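Local atomic coordinates of glycosyl hydrolases family 31 family protein (Aspergillus niger, PDB entry 6DRU), a protein that hydrolyses xyloglucan oligosaccharides, releasing alpha-xylose from the glucose at their non-reducing end. Residues Phe603-Phe606 with His607-Gly610; Phe181-Asn184 with Lys185-Phe189; Gly226-Asp229 with Thr230-Gln233; Ala546-Thr549 with Phe550-Phe553. One frame throughout, in Å; residues are numbered along the deposited sequence.

Contact 1. Residues Phe603-Phe606 with His607-Gly610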
loop_
_atom_site.group_PDB
_atom_site.type_symbol
_atom_site.label_atom_id
_atom_site.label_comp_id
_atom_site.label_asym_id
_atom_site.label_seq_id
_atom_site.Cartn_x
_atom_site.Cartn_y
_atom_site.Cartn_z
ATOM N N PHE A 603 -40.628 23.635 15.575
ATOM C CA PHE A 603 -39.694 23.662 14.455
ATOM C C PHE A 603 -38.989 25.006 14.361
ATOM O O PHE A 603 -37.852 25.079 13.877
ATOM C CB PHE A 603 -40.421 23.353 13.146
ATOM C CG PHE A 603 -40.360 21.907 12.744
ATOM C CD1 PHE A 603 -39.293 21.427 12.003
ATOM C CD2 PHE A 603 -41.371 21.030 13.100
ATOM C CE1 PHE A 603 -39.234 20.098 11.626
ATOM C CE2 PHE A 603 -41.315 19.700 12.727
ATOM C CZ PHE A 603 -40.246 19.234 11.989
ATOM N N ASN A 604 -39.641 26.074 14.823
ATOM C CA ASN A 604 -39.023 27.394 14.790
ATOM C C ASN A 604 -37.932 27.520 15.846
ATOM O O ASN A 604 -36.889 28.135 15.595
ATOM C CB ASN A 604 -40.091 28.471 14.981
ATOM C CG ASN A 604 -39.516 29.872 14.972
ATOM O OD1 ASN A 604 -39.216 30.437 16.025
ATOM N ND2 ASN A 604 -39.352 30.439 13.782
ATOM N N GLN A 605 -38.151 26.944 17.032
ATOM C CA GLN A 605 -37.124 26.988 18.068
ATOM C C GLN A 605 -35.912 26.143 17.701
ATOM O O GLN A 605 -34.780 26.505 18.044
ATOM C CB GLN A 605 -37.705 26.542 19.407
ATOM C CG GLN A 605 -38.263 27.694 20.209
ATOM C CD GLN A 605 -37.198 28.702 20.577
ATOM O OE1 GLN A 605 -36.149 28.346 21.115
ATOM N NE2 GLN A 605 -37.450 29.969 20.272
ATOM N N PHE A 606 -36.125 25.017 17.018
ATOM C CA PHE A 606 -35.001 24.267 16.467
ATOM C C PHE A 606 -34.237 25.103 15.450
ATOM O O PHE A 606 -33.018 24.950 15.302
ATOM C CB PHE A 606 -35.496 22.964 15.836
ATOM C CG PHE A 606 -34.396 22.089 15.307
ATOM C CD1 PHE A 606 -33.405 21.613 16.151
ATOM C CD2 PHE A 606 -34.363 21.723 13.972
ATOM C CE1 PHE A 606 -32.394 20.802 15.669
ATOM C CE2 PHE A 606 -33.357 20.906 13.489
ATOM C CZ PHE A 606 -32.369 20.452 14.336
ATOM N N HIS A 607 -34.936 25.998 14.748
ATOM C CA HIS A 607 -34.287 26.863 13.773
ATOM C C HIS A 607 -33.476 27.970 14.439
ATOM O O HIS A 607 -32.483 28.435 13.869
ATOM C CB HIS A 607 -35.337 27.460 12.835
ATOM C CG HIS A 607 -34.951 28.787 12.259
ATOM N ND1 HIS A 607 -33.914 28.937 11.363
ATOM C CD2 HIS A 607 -35.464 30.026 12.451
ATOM C CE1 HIS A 607 -33.805 30.210 11.028
ATOM N NE2 HIS A 607 -34.734 30.893 11.675
ATOM N N LEU A 608 -33.863 28.391 15.645
ATOM C CA LEU A 608 -33.198 29.523 16.281
ATOM C C LEU A 608 -32.050 29.105 17.191
ATOM O O LEU A 608 -30.975 29.713 17.145
ATOM C CB LEU A 608 -34.206 30.340 17.094
ATOM C CG LEU A 608 -35.409 30.949 16.372
ATOM C CD1 LEU A 608 -36.385 31.519 17.387
ATOM C CD2 LEU A 608 -34.970 32.021 15.393
ATOM N N THR A 609 -32.250 28.080 18.016
ATOM C CA THR A 609 -31.271 27.693 19.023
ATOM C C THR A 609 -30.766 26.267 18.864
ATOM O O THR A 609 -29.917 25.838 19.653
ATOM C CB THR A 609 -31.847 27.875 20.436
ATOM O OG1 THR A 609 -33.141 27.263 20.514
ATOM C CG2 THR A 609 -31.962 29.352 20.778
ATOM N N GLY A 610 -31.275 25.514 17.893
ATOM C CA GLY A 610 -31.031 24.086 17.872
ATOM C C GLY A 610 -31.767 23.347 18.964
ATOM O O GLY A 610 -31.324 22.275 19.390
#
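Phe603-Phe606 and His607-Gly610 run on from one another in the last part of helix 596-609, and the backbone bonding is uneven, with one straight bond among weak ones. Thr609 N donates almost straight to Gln605 O (3.0 Å, 173° at the hydrogen), whereas His607 N divides itself between Phe603 O and Asn604 O in two weak bonds and Leu608 N does the same between Asn604 O and Gln605 O. Gly610 then leaves the helical conformation with a positive phi, its N still linked weakly to Phe606 O at 3.2 Å.

Gln605 O is doubly held. Besides the amide of Thr609 it receives that residue's hydroxyl, OG1, at 3.1 Å, the two donors arriving from opposite faces of the carbonyl plane. With chi1 at 49°, OG1 of Thr609 sits between its own N and carbonyl carbon and is turned back along the helix; there it also lies 3.3 Å from Gln605 OE1. This is the C-terminal part of a helix leading to strand 614-615, at the edge of the antiparallel sheet of the C-terminal region.

Leu608 CD1 is set between two amide groups, 3.3 Å from Asn604 OD1 and 3.4 Å from Gln605 NE2. His607 slants past Asn604 with its imidazole plane 61° from the amide, and its ND1 is hydrogen-bonded to Ala242 O. The ring of Phe606, a buried residue, has CD1 3.7 Å from Gly610 C, while Phe603 meets Trp512 and Phe553 edge-to-face.

Contact 2. Residues Phe181-Asn184 with Lys185-Phe189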
loop_
_atom_site.group_PDB
_atom_site.type_symbol
_atom_site.label_atom_id
_atom_site.label_comp_id
_atom_site.label_asym_id
_atom_site.label_seq_id
_atom_site.Cartn_x
_atom_site.Cartn_y
_atom_site.Cartn_z
ATOM N N PHE A 181 -21.048 13.800 19.358
ATOM C CA PHE A 181 -21.661 13.200 20.532
ATOM C C PHE A 181 -21.620 14.161 21.709
ATOM O O PHE A 181 -20.767 15.050 21.780
ATOM C CB PHE A 181 -20.979 11.875 20.914
ATOM C CG PHE A 181 -19.609 12.035 21.520
ATOM C CD1 PHE A 181 -19.449 12.116 22.897
ATOM C CD2 PHE A 181 -18.481 12.068 20.721
ATOM C CE1 PHE A 181 -18.192 12.249 23.459
ATOM C CE2 PHE A 181 -17.222 12.196 21.278
ATOM C CZ PHE A 181 -17.078 12.290 22.650
ATOM N N MET A 182 -22.561 13.970 22.631
ATOM C CA MET A 182 -22.581 14.654 23.915
ATOM C C MET A 182 -22.243 13.663 25.018
ATOM O O MET A 182 -22.621 12.490 24.950
ATOM C CB MET A 182 -23.950 15.278 24.202
ATOM C CG MET A 182 -24.411 16.317 23.202
ATOM S SD MET A 182 -25.993 17.034 23.697
ATOM C CE MET A 182 -26.989 15.559 23.906
ATOM N N SER A 183 -21.529 14.139 26.030
ATOM C CA SER A 183 -21.230 13.357 27.218
ATOM C C SER A 183 -21.965 13.947 28.415
ATOM O O SER A 183 -22.176 15.160 28.497
ATOM C CB SER A 183 -19.725 13.318 27.492
ATOM O OG SER A 183 -19.445 12.634 28.700
ATOM N N ASN A 184 -22.359 13.075 29.344
ATOM C CA ASN A 184 -23.021 13.550 30.553
ATOM C C ASN A 184 -22.075 14.281 31.496
ATOM O O ASN A 184 -22.543 14.873 32.474
ATOM C CB ASN A 184 -23.700 12.386 31.280
ATOM C CG ASN A 184 -22.736 11.278 31.640
ATOM O OD1 ASN A 184 -21.599 11.251 31.171
ATOM N ND2 ASN A 184 -23.186 10.353 32.480
ATOM N N LYS A 185 -20.767 14.267 31.229
ATOM C CA LYS A 185 -19.841 15.087 31.999
ATOM C C LYS A 185 -19.990 16.572 31.703
ATOM O O LYS A 185 -19.402 17.390 32.417
ATOM C CB LYS A 185 -18.398 14.658 31.732
ATOM C CG LYS A 185 -17.970 13.421 32.497
ATOM C CD LYS A 185 -16.464 13.242 32.455
ATOM C CE LYS A 185 -16.039 12.007 33.228
ATOM N NZ LYS A 185 -14.660 11.573 32.874
ATOM N N GLY A 186 -20.755 16.936 30.678
ATOM C CA GLY A 186 -20.971 18.329 30.357
ATOM C C GLY A 186 -20.087 18.841 29.240
ATOM O O GLY A 186 -19.534 19.941 29.335
ATOM N N TYR A 187 -19.942 18.059 28.173
ATOM C CA TYR A 187 -19.198 18.534 27.018
ATOM C C TYR A 187 -19.650 17.783 25.777
ATOM O O TYR A 187 -20.151 16.660 25.859
ATOM C CB TYR A 187 -17.683 18.385 27.212
ATOM C CG TYR A 187 -17.166 16.965 27.153
ATOM C CD1 TYR A 187 -17.162 16.160 28.286
ATOM C CD2 TYR A 187 -16.664 16.434 25.969
ATOM C CE1 TYR A 187 -16.683 14.865 28.242
ATOM C CE2 TYR A 187 -16.185 15.137 25.915
ATOM C CZ TYR A 187 -16.196 14.358 27.055
ATOM O OH TYR A 187 -15.722 13.068 27.012
ATOM N N ALA A 188 -19.468 18.426 24.628
ATOM C CA ALA A 188 -19.733 17.828 23.332
ATOM C C ALA A 188 -18.446 17.822 22.516
ATOM O O ALA A 188 -17.516 18.588 22.781
ATOM C CB ALA A 188 -20.842 18.577 22.582
ATOM N N PHE A 189 -18.408 16.949 21.512
ATOM C CA PHE A 189 -17.193 16.693 20.750
ATOM C C PHE A 189 -17.557 16.462 19.292
ATOM O O PHE A 189 -18.502 15.725 18.996
ATOM C CB PHE A 189 -16.449 15.480 21.326
ATOM C CG PHE A 189 -15.084 15.247 20.734
ATOM C CD1 PHE A 189 -14.935 14.531 19.557
ATOM C CD2 PHE A 189 -13.949 15.719 21.372
ATOM C CE1 PHE A 189 -13.682 14.306 19.018
ATOM C CE2 PHE A 189 -12.692 15.495 20.838
ATOM C CZ PHE A 189 -12.559 14.788 19.660
#
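Backbone bonds pair Phe181-Ser183 with Tyr187-Phe189 as antiparallel strands. Phe181 N donates to Phe189 O, and Phe189 N to Phe181 O at 3.0 Å, and Ser183 N meets Tyr187 O at 2.9 Å; Met182 and Ala188 form the non-hydrogen-bonded pair between them. At the tip, Gly186 N returns to Ser183 O (3.2 Å). Asn184 and Lys185 are the corners of this type I turn, and Gly186, with a positive phi of 99°, supplies the G1 beta bulge of a 3:5 hairpin. The hairpin belongs to the mixed sheet of the N-terminal region, strand 187-191 lying next to strand 216-222.

Among polar side chains, Ser183 OG accepts from Lys185 N (3.3 Å), an ST turn; chi1 of 176° sets OG beside the carbonyl carbon, facing the Lys185 amide. Glu147 OE1 binds both this hydroxyl and Tyr187 OH, joining the two strands through one carboxylate, while Asn184 OD1 is taken by Gln148 N.

Aromatic and apolar packing divides between the faces. Ser183 CB rests over one face of the Tyr187 ring, 3.9 Å from its centroid. Phe181 CE2 touches Phe189 CB at 3.4 Å; the two rings are nearly parallel, at 28°, yet slid so far apart that they scarcely overlap. Met182 and Ala188 lie on the other face of the sheet, against helix 228-239, where Met182 packs against Leu231 and Gln232.

Contact 3. Residues Gly226-Asp229 with Thr230-Gln233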
loop_
_atom_site.group_PDB
_atom_site.type_symbol
_atom_site.label_atom_id
_atom_site.label_comp_id
_atom_site.label_asym_id
_atom_site.label_seq_id
_atom_site.Cartn_x
_atom_site.Cartn_y
_atom_site.Cartn_z
ATOM N N GLY A 226 -26.019 18.601 33.212
ATOM C CA GLY A 226 -27.458 18.583 33.071
ATOM C C GLY A 226 -28.012 19.540 32.038
ATOM O O GLY A 226 -29.196 19.435 31.693
ATOM N N ASP A 227 -27.196 20.454 31.522
ATOM C CA ASP A 227 -27.665 21.501 30.618
ATOM C C ASP A 227 -27.346 21.106 29.175
ATOM O O ASP A 227 -26.440 21.633 28.527
ATOM C CB ASP A 227 -27.035 22.839 31.005
ATOM C CG ASP A 227 -27.638 24.010 30.260
ATOM O OD1 ASP A 227 -28.012 23.845 29.080
ATOM O OD2 ASP A 227 -27.735 25.101 30.862
ATOM N N TYR A 228 -28.132 20.149 28.675
ATOM C CA TYR A 228 -27.930 19.637 27.325
ATOM C C TYR A 228 -28.465 20.571 26.251
ATOM O O TYR A 228 -27.998 20.508 25.109
ATOM C CB TYR A 228 -28.591 18.264 27.179
ATOM C CG TYR A 228 -27.969 17.198 28.049
ATOM C CD1 TYR A 228 -28.456 16.942 29.324
ATOM C CD2 TYR A 228 -26.886 16.454 27.598
ATOM C CE1 TYR A 228 -27.885 15.970 30.125
ATOM C CE2 TYR A 228 -26.309 15.481 28.391
ATOM C CZ TYR A 228 -26.812 15.244 29.654
ATOM O OH TYR A 228 -26.240 14.275 30.446
ATOM N N ASP A 229 -29.430 21.429 26.588
ATOM C CA ASP A 229 -29.942 22.378 25.607
ATOM C C ASP A 229 -28.861 23.352 25.165
ATOM O O ASP A 229 -28.864 23.806 24.015
ATOM C CB ASP A 229 -31.144 23.128 26.179
ATOM C CG ASP A 229 -32.362 22.240 26.339
ATOM O OD1 ASP A 229 -32.554 21.341 25.491
ATOM O OD2 ASP A 229 -33.125 22.436 27.310
ATOM N N THR A 230 -27.926 23.680 26.060
ATOM C CA THR A 230 -26.818 24.549 25.682
ATOM C C THR A 230 -25.831 23.817 24.784
ATOM O O THR A 230 -25.321 24.393 23.816
ATOM C CB THR A 230 -26.116 25.084 26.929
ATOM O OG1 THR A 230 -27.045 25.850 27.706
ATOM C CG2 THR A 230 -24.942 25.969 26.544
ATOM N N LEU A 231 -25.545 22.548 25.090
ATOM C CA LEU A 231 -24.673 21.753 24.230
ATOM C C LEU A 231 -25.195 21.723 22.799
ATOM O O LEU A 231 -24.436 21.930 21.844
ATOM C CB LEU A 231 -24.536 20.335 24.785
ATOM C CG LEU A 231 -23.603 20.148 25.980
ATOM C CD1 LEU A 231 -23.623 18.703 26.449
ATOM C CD2 LEU A 231 -22.188 20.569 25.616
ATOM N N GLN A 232 -26.497 21.480 22.629
ATOM C CA GLN A 232 -27.081 21.499 21.293
ATOM C C GLN A 232 -27.074 22.900 20.697
ATOM O O GLN A 232 -27.000 23.050 19.473
ATOM C CB GLN A 232 -28.504 20.942 21.329
ATOM C CG GLN A 232 -28.572 19.448 21.585
ATOM C CD GLN A 232 -27.893 18.642 20.494
ATOM O OE1 GLN A 232 -28.067 18.915 19.306
ATOM N NE2 GLN A 232 -27.113 17.645 20.893
ATOM N N GLN A 233 -27.153 23.934 21.539
ATOM C CA GLN A 233 -27.029 25.298 21.036
ATOM C C GLN A 233 -25.634 25.547 20.477
ATOM O O GLN A 233 -25.477 26.243 19.467
ATOM C CB GLN A 233 -27.344 26.301 22.144
ATOM C CG GLN A 233 -27.864 27.642 21.648
ATOM C CD GLN A 233 -27.849 28.704 22.731
ATOM O OE1 GLN A 233 -28.205 28.441 23.878
ATOM N NE2 GLN A 233 -27.441 29.913 22.367
#
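Asp227 OD1 is gripped twice by Thr230. The backbone N of Thr230 donates to it at 3.0 Å, nearly in line with the carboxylate C-O bond, and the hydroxyl OG1 of the same threonine adds a second bond of 2.6 Å from above the carboxylate plane. Two donors from one residue thus converge on OD1, while OD2 takes no hydrogen bond from Thr230. Two torsions make the meeting possible: chi1 of -171° swings the Asp227 carboxylate out toward the start of the helix, and chi1 of -61° in Thr230 keeps OG1 next to its own amide, which brings hydroxyl and N-H to the same oxygen. The Asp227 carboxylate would probably also interact favourably with the positive end of the helix dipole.

Beyond the cap the regular helical pattern sets in. Gln232 N bonds to Tyr228 O at 3.1 Å in a straight bond (167°), and Gln233 N to Asp229 O at 3.0 Å, with more bend. Tyr228 and Leu231 lie side by side and point the same way, Tyr228 CD2 4.1 Å from Leu231 CD1. The tyrosine ring is further fixed by Glu622, which binds its OH, and by an edge-to-face meeting with Tyr618.

The polar side chains of this turn have partners of their own. Asp229 OD1 forms a salt bridge with Arg615, Gln233 NE2 binds Glu53, and Gln232 NE2 binds Ala507 O, so the first turn is tied to several parts of the chain. Asp227 is a classical N-cap, its side chain opening helix 228-239.

Contact 4. Residues Ala546-Thr549 with Phe550-Phe553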
loop_
_atom_site.group_PDB
_atom_site.type_symbol
_atom_site.label_atom_id
_atom_site.label_comp_id
_atom_site.label_asym_id
_atom_site.label_seq_id
_atom_site.Cartn_x
_atom_site.Cartn_y
_atom_site.Cartn_z
ATOM N N ALA A 546 -50.042 5.751 14.510
ATOM C CA ALA A 546 -50.344 6.673 15.599
ATOM C C ALA A 546 -49.080 7.349 16.116
ATOM O O ALA A 546 -49.101 8.533 16.472
ATOM C CB ALA A 546 -51.061 5.934 16.729
ATOM N N TRP A 547 -47.967 6.611 16.160
ATOM C CA TRP A 547 -46.719 7.182 16.656
ATOM C C TRP A 547 -46.195 8.266 15.725
ATOM O O TRP A 547 -45.663 9.283 16.185
ATOM C CB TRP A 547 -45.676 6.082 16.838
ATOM C CG TRP A 547 -44.324 6.602 17.217
ATOM C CD1 TRP A 547 -44.047 7.579 18.129
ATOM C CD2 TRP A 547 -43.063 6.181 16.685
ATOM N NE1 TRP A 547 -42.691 7.788 18.203
ATOM C CE2 TRP A 547 -42.064 6.943 17.325
ATOM C CE3 TRP A 547 -42.681 5.233 15.732
ATOM C CZ2 TRP A 547 -40.711 6.786 17.042
ATOM C CZ3 TRP A 547 -41.336 5.078 15.452
ATOM C CH2 TRP A 547 -40.367 5.849 16.105
ATOM N N THR A 548 -46.332 8.068 14.410
ATOM C CA THR A 548 -45.819 9.045 13.456
ATOM C C THR A 548 -46.513 10.394 13.581
ATOM O O THR A 548 -45.977 11.398 13.100
ATOM C CB THR A 548 -45.965 8.514 12.030
ATOM O OG1 THR A 548 -47.355 8.429 11.690
ATOM C CG2 THR A 548 -45.336 7.137 11.913
ATOM N N THR A 549 -47.691 10.441 14.209
ATOM C CA THR A 549 -48.329 11.725 14.486
ATOM C C THR A 549 -47.459 12.592 15.386
ATOM O O THR A 549 -47.444 13.819 15.242
ATOM C CB THR A 549 -49.698 11.507 15.132
ATOM O OG1 THR A 549 -50.401 10.472 14.433
ATOM C CG2 THR A 549 -50.519 12.792 15.089
ATOM N N PHE A 550 -46.727 11.972 16.309
ATOM C CA PHE A 550 -45.893 12.706 17.251
ATOM C C PHE A 550 -44.418 12.531 16.906
ATOM O O PHE A 550 -43.600 12.192 17.767
ATOM C CB PHE A 550 -46.196 12.251 18.678
ATOM C CG PHE A 550 -47.648 12.369 19.044
ATOM C CD1 PHE A 550 -48.146 13.545 19.579
ATOM C CD2 PHE A 550 -48.518 11.310 18.838
ATOM C CE1 PHE A 550 -49.480 13.661 19.908
ATOM C CE2 PHE A 550 -49.855 11.419 19.165
ATOM C CZ PHE A 550 -50.337 12.597 19.701
ATOM N N LEU A 551 -44.082 12.764 15.646
ATOM C CA LEU A 551 -42.727 12.754 15.120
ATOM C C LEU A 551 -42.515 14.025 14.317
ATOM O O LEU A 551 -43.484 14.679 13.915
ATOM C CB LEU A 551 -42.475 11.526 14.233
ATOM C CG LEU A 551 -42.272 10.195 14.949
ATOM C CD1 LEU A 551 -42.127 9.067 13.943
ATOM C CD2 LEU A 551 -41.053 10.270 15.853
ATOM N N PRO A 552 -41.258 14.424 14.092
ATOM C CA PRO A 552 -41.012 15.667 13.344
ATOM C C PRO A 552 -41.716 15.720 12.001
ATOM O O PRO A 552 -42.150 16.799 11.580
ATOM C CB PRO A 552 -39.487 15.676 13.189
ATOM C CG PRO A 552 -39.004 14.961 14.402
ATOM C CD PRO A 552 -40.008 13.862 14.641
ATOM N N PHE A 553 -41.859 14.584 11.323
ATOM C CA PHE A 553 -42.619 14.508 10.084
ATOM C C PHE A 553 -43.442 13.231 10.089
ATOM O O PHE A 553 -42.919 12.154 10.386
ATOM C CB PHE A 553 -41.699 14.549 8.856
ATOM C CG PHE A 553 -41.020 15.874 8.655
ATOM C CD1 PHE A 553 -41.642 16.884 7.938
ATOM C CD2 PHE A 553 -39.763 16.113 9.188
ATOM C CE1 PHE A 553 -41.023 18.109 7.755
ATOM C CE2 PHE A 553 -39.141 17.334 9.008
ATOM C CZ PHE A 553 -39.771 18.333 8.291
#
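Leu551 folds back on Trp547 near the C-terminal part of helix 535-548, and this is a tightly packed part of the contact. Leu551 CD1 stands 3.9 Å from the centroid of the Trp547 six-membered ring, only 8° off the ring normal, while Leu551 CD2 lies 3.7 Å from Trp547 CZ2. Chi1 of 174° in Trp547 turns the indole back along its own carbonyl side, against the returning leucine; NE1 is bonded to Tyr643 OH.

The backbone holds the turn: Phe550 N donates to Trp547 O at 2.9 Å, and Ala546 O accepts both the amide and the hydroxyl of Thr549 (OG1 at 3.1 Å). Thr549 CG2 lies over one face of the Phe550 ring, and Ala546 O lies at the ring edge, 3.7 Å from Phe550 CD2. The turn joins helix 535-548 to strand 554-555, which pairs in parallel with 252-254 in the TIM barrel of this family.

Contact thins toward the far end, though every touching residue is buried. Leu551 N reaches Thr548 O only weakly (3.5 Å), and the side chains of Pro552 and Phe553 stay more than 6 Å from Ala546-Thr549. Arg592 binds the carbonyl oxygens of Thr549, Leu551 and Pro552, along the turn and beyond it.

Along the chain the order is contact 2, contact 3, contact 4, contact 1, all local and in series, so none nests in or crosses another. Contact 2 closes the hairpin of strands 176-183 and 187-191 in the N-terminal region; contact 3 starts helix 228-239, which lies against it, with Leu231 CD2 near Ala188 N. Contact 4 follows in the barrel, turning from helix 535-548 toward strand 554-555, and contact 1 lies in the last part of helix 596-609, before the C-terminal sheet. Contact 1 touches both contact 3 and contact 4: Thr609 O packs on Gln233 CG, and Phe603 CZ on Pro552 O. Contacts 2 and 4 remain about 15 Å apart at their nearest atoms.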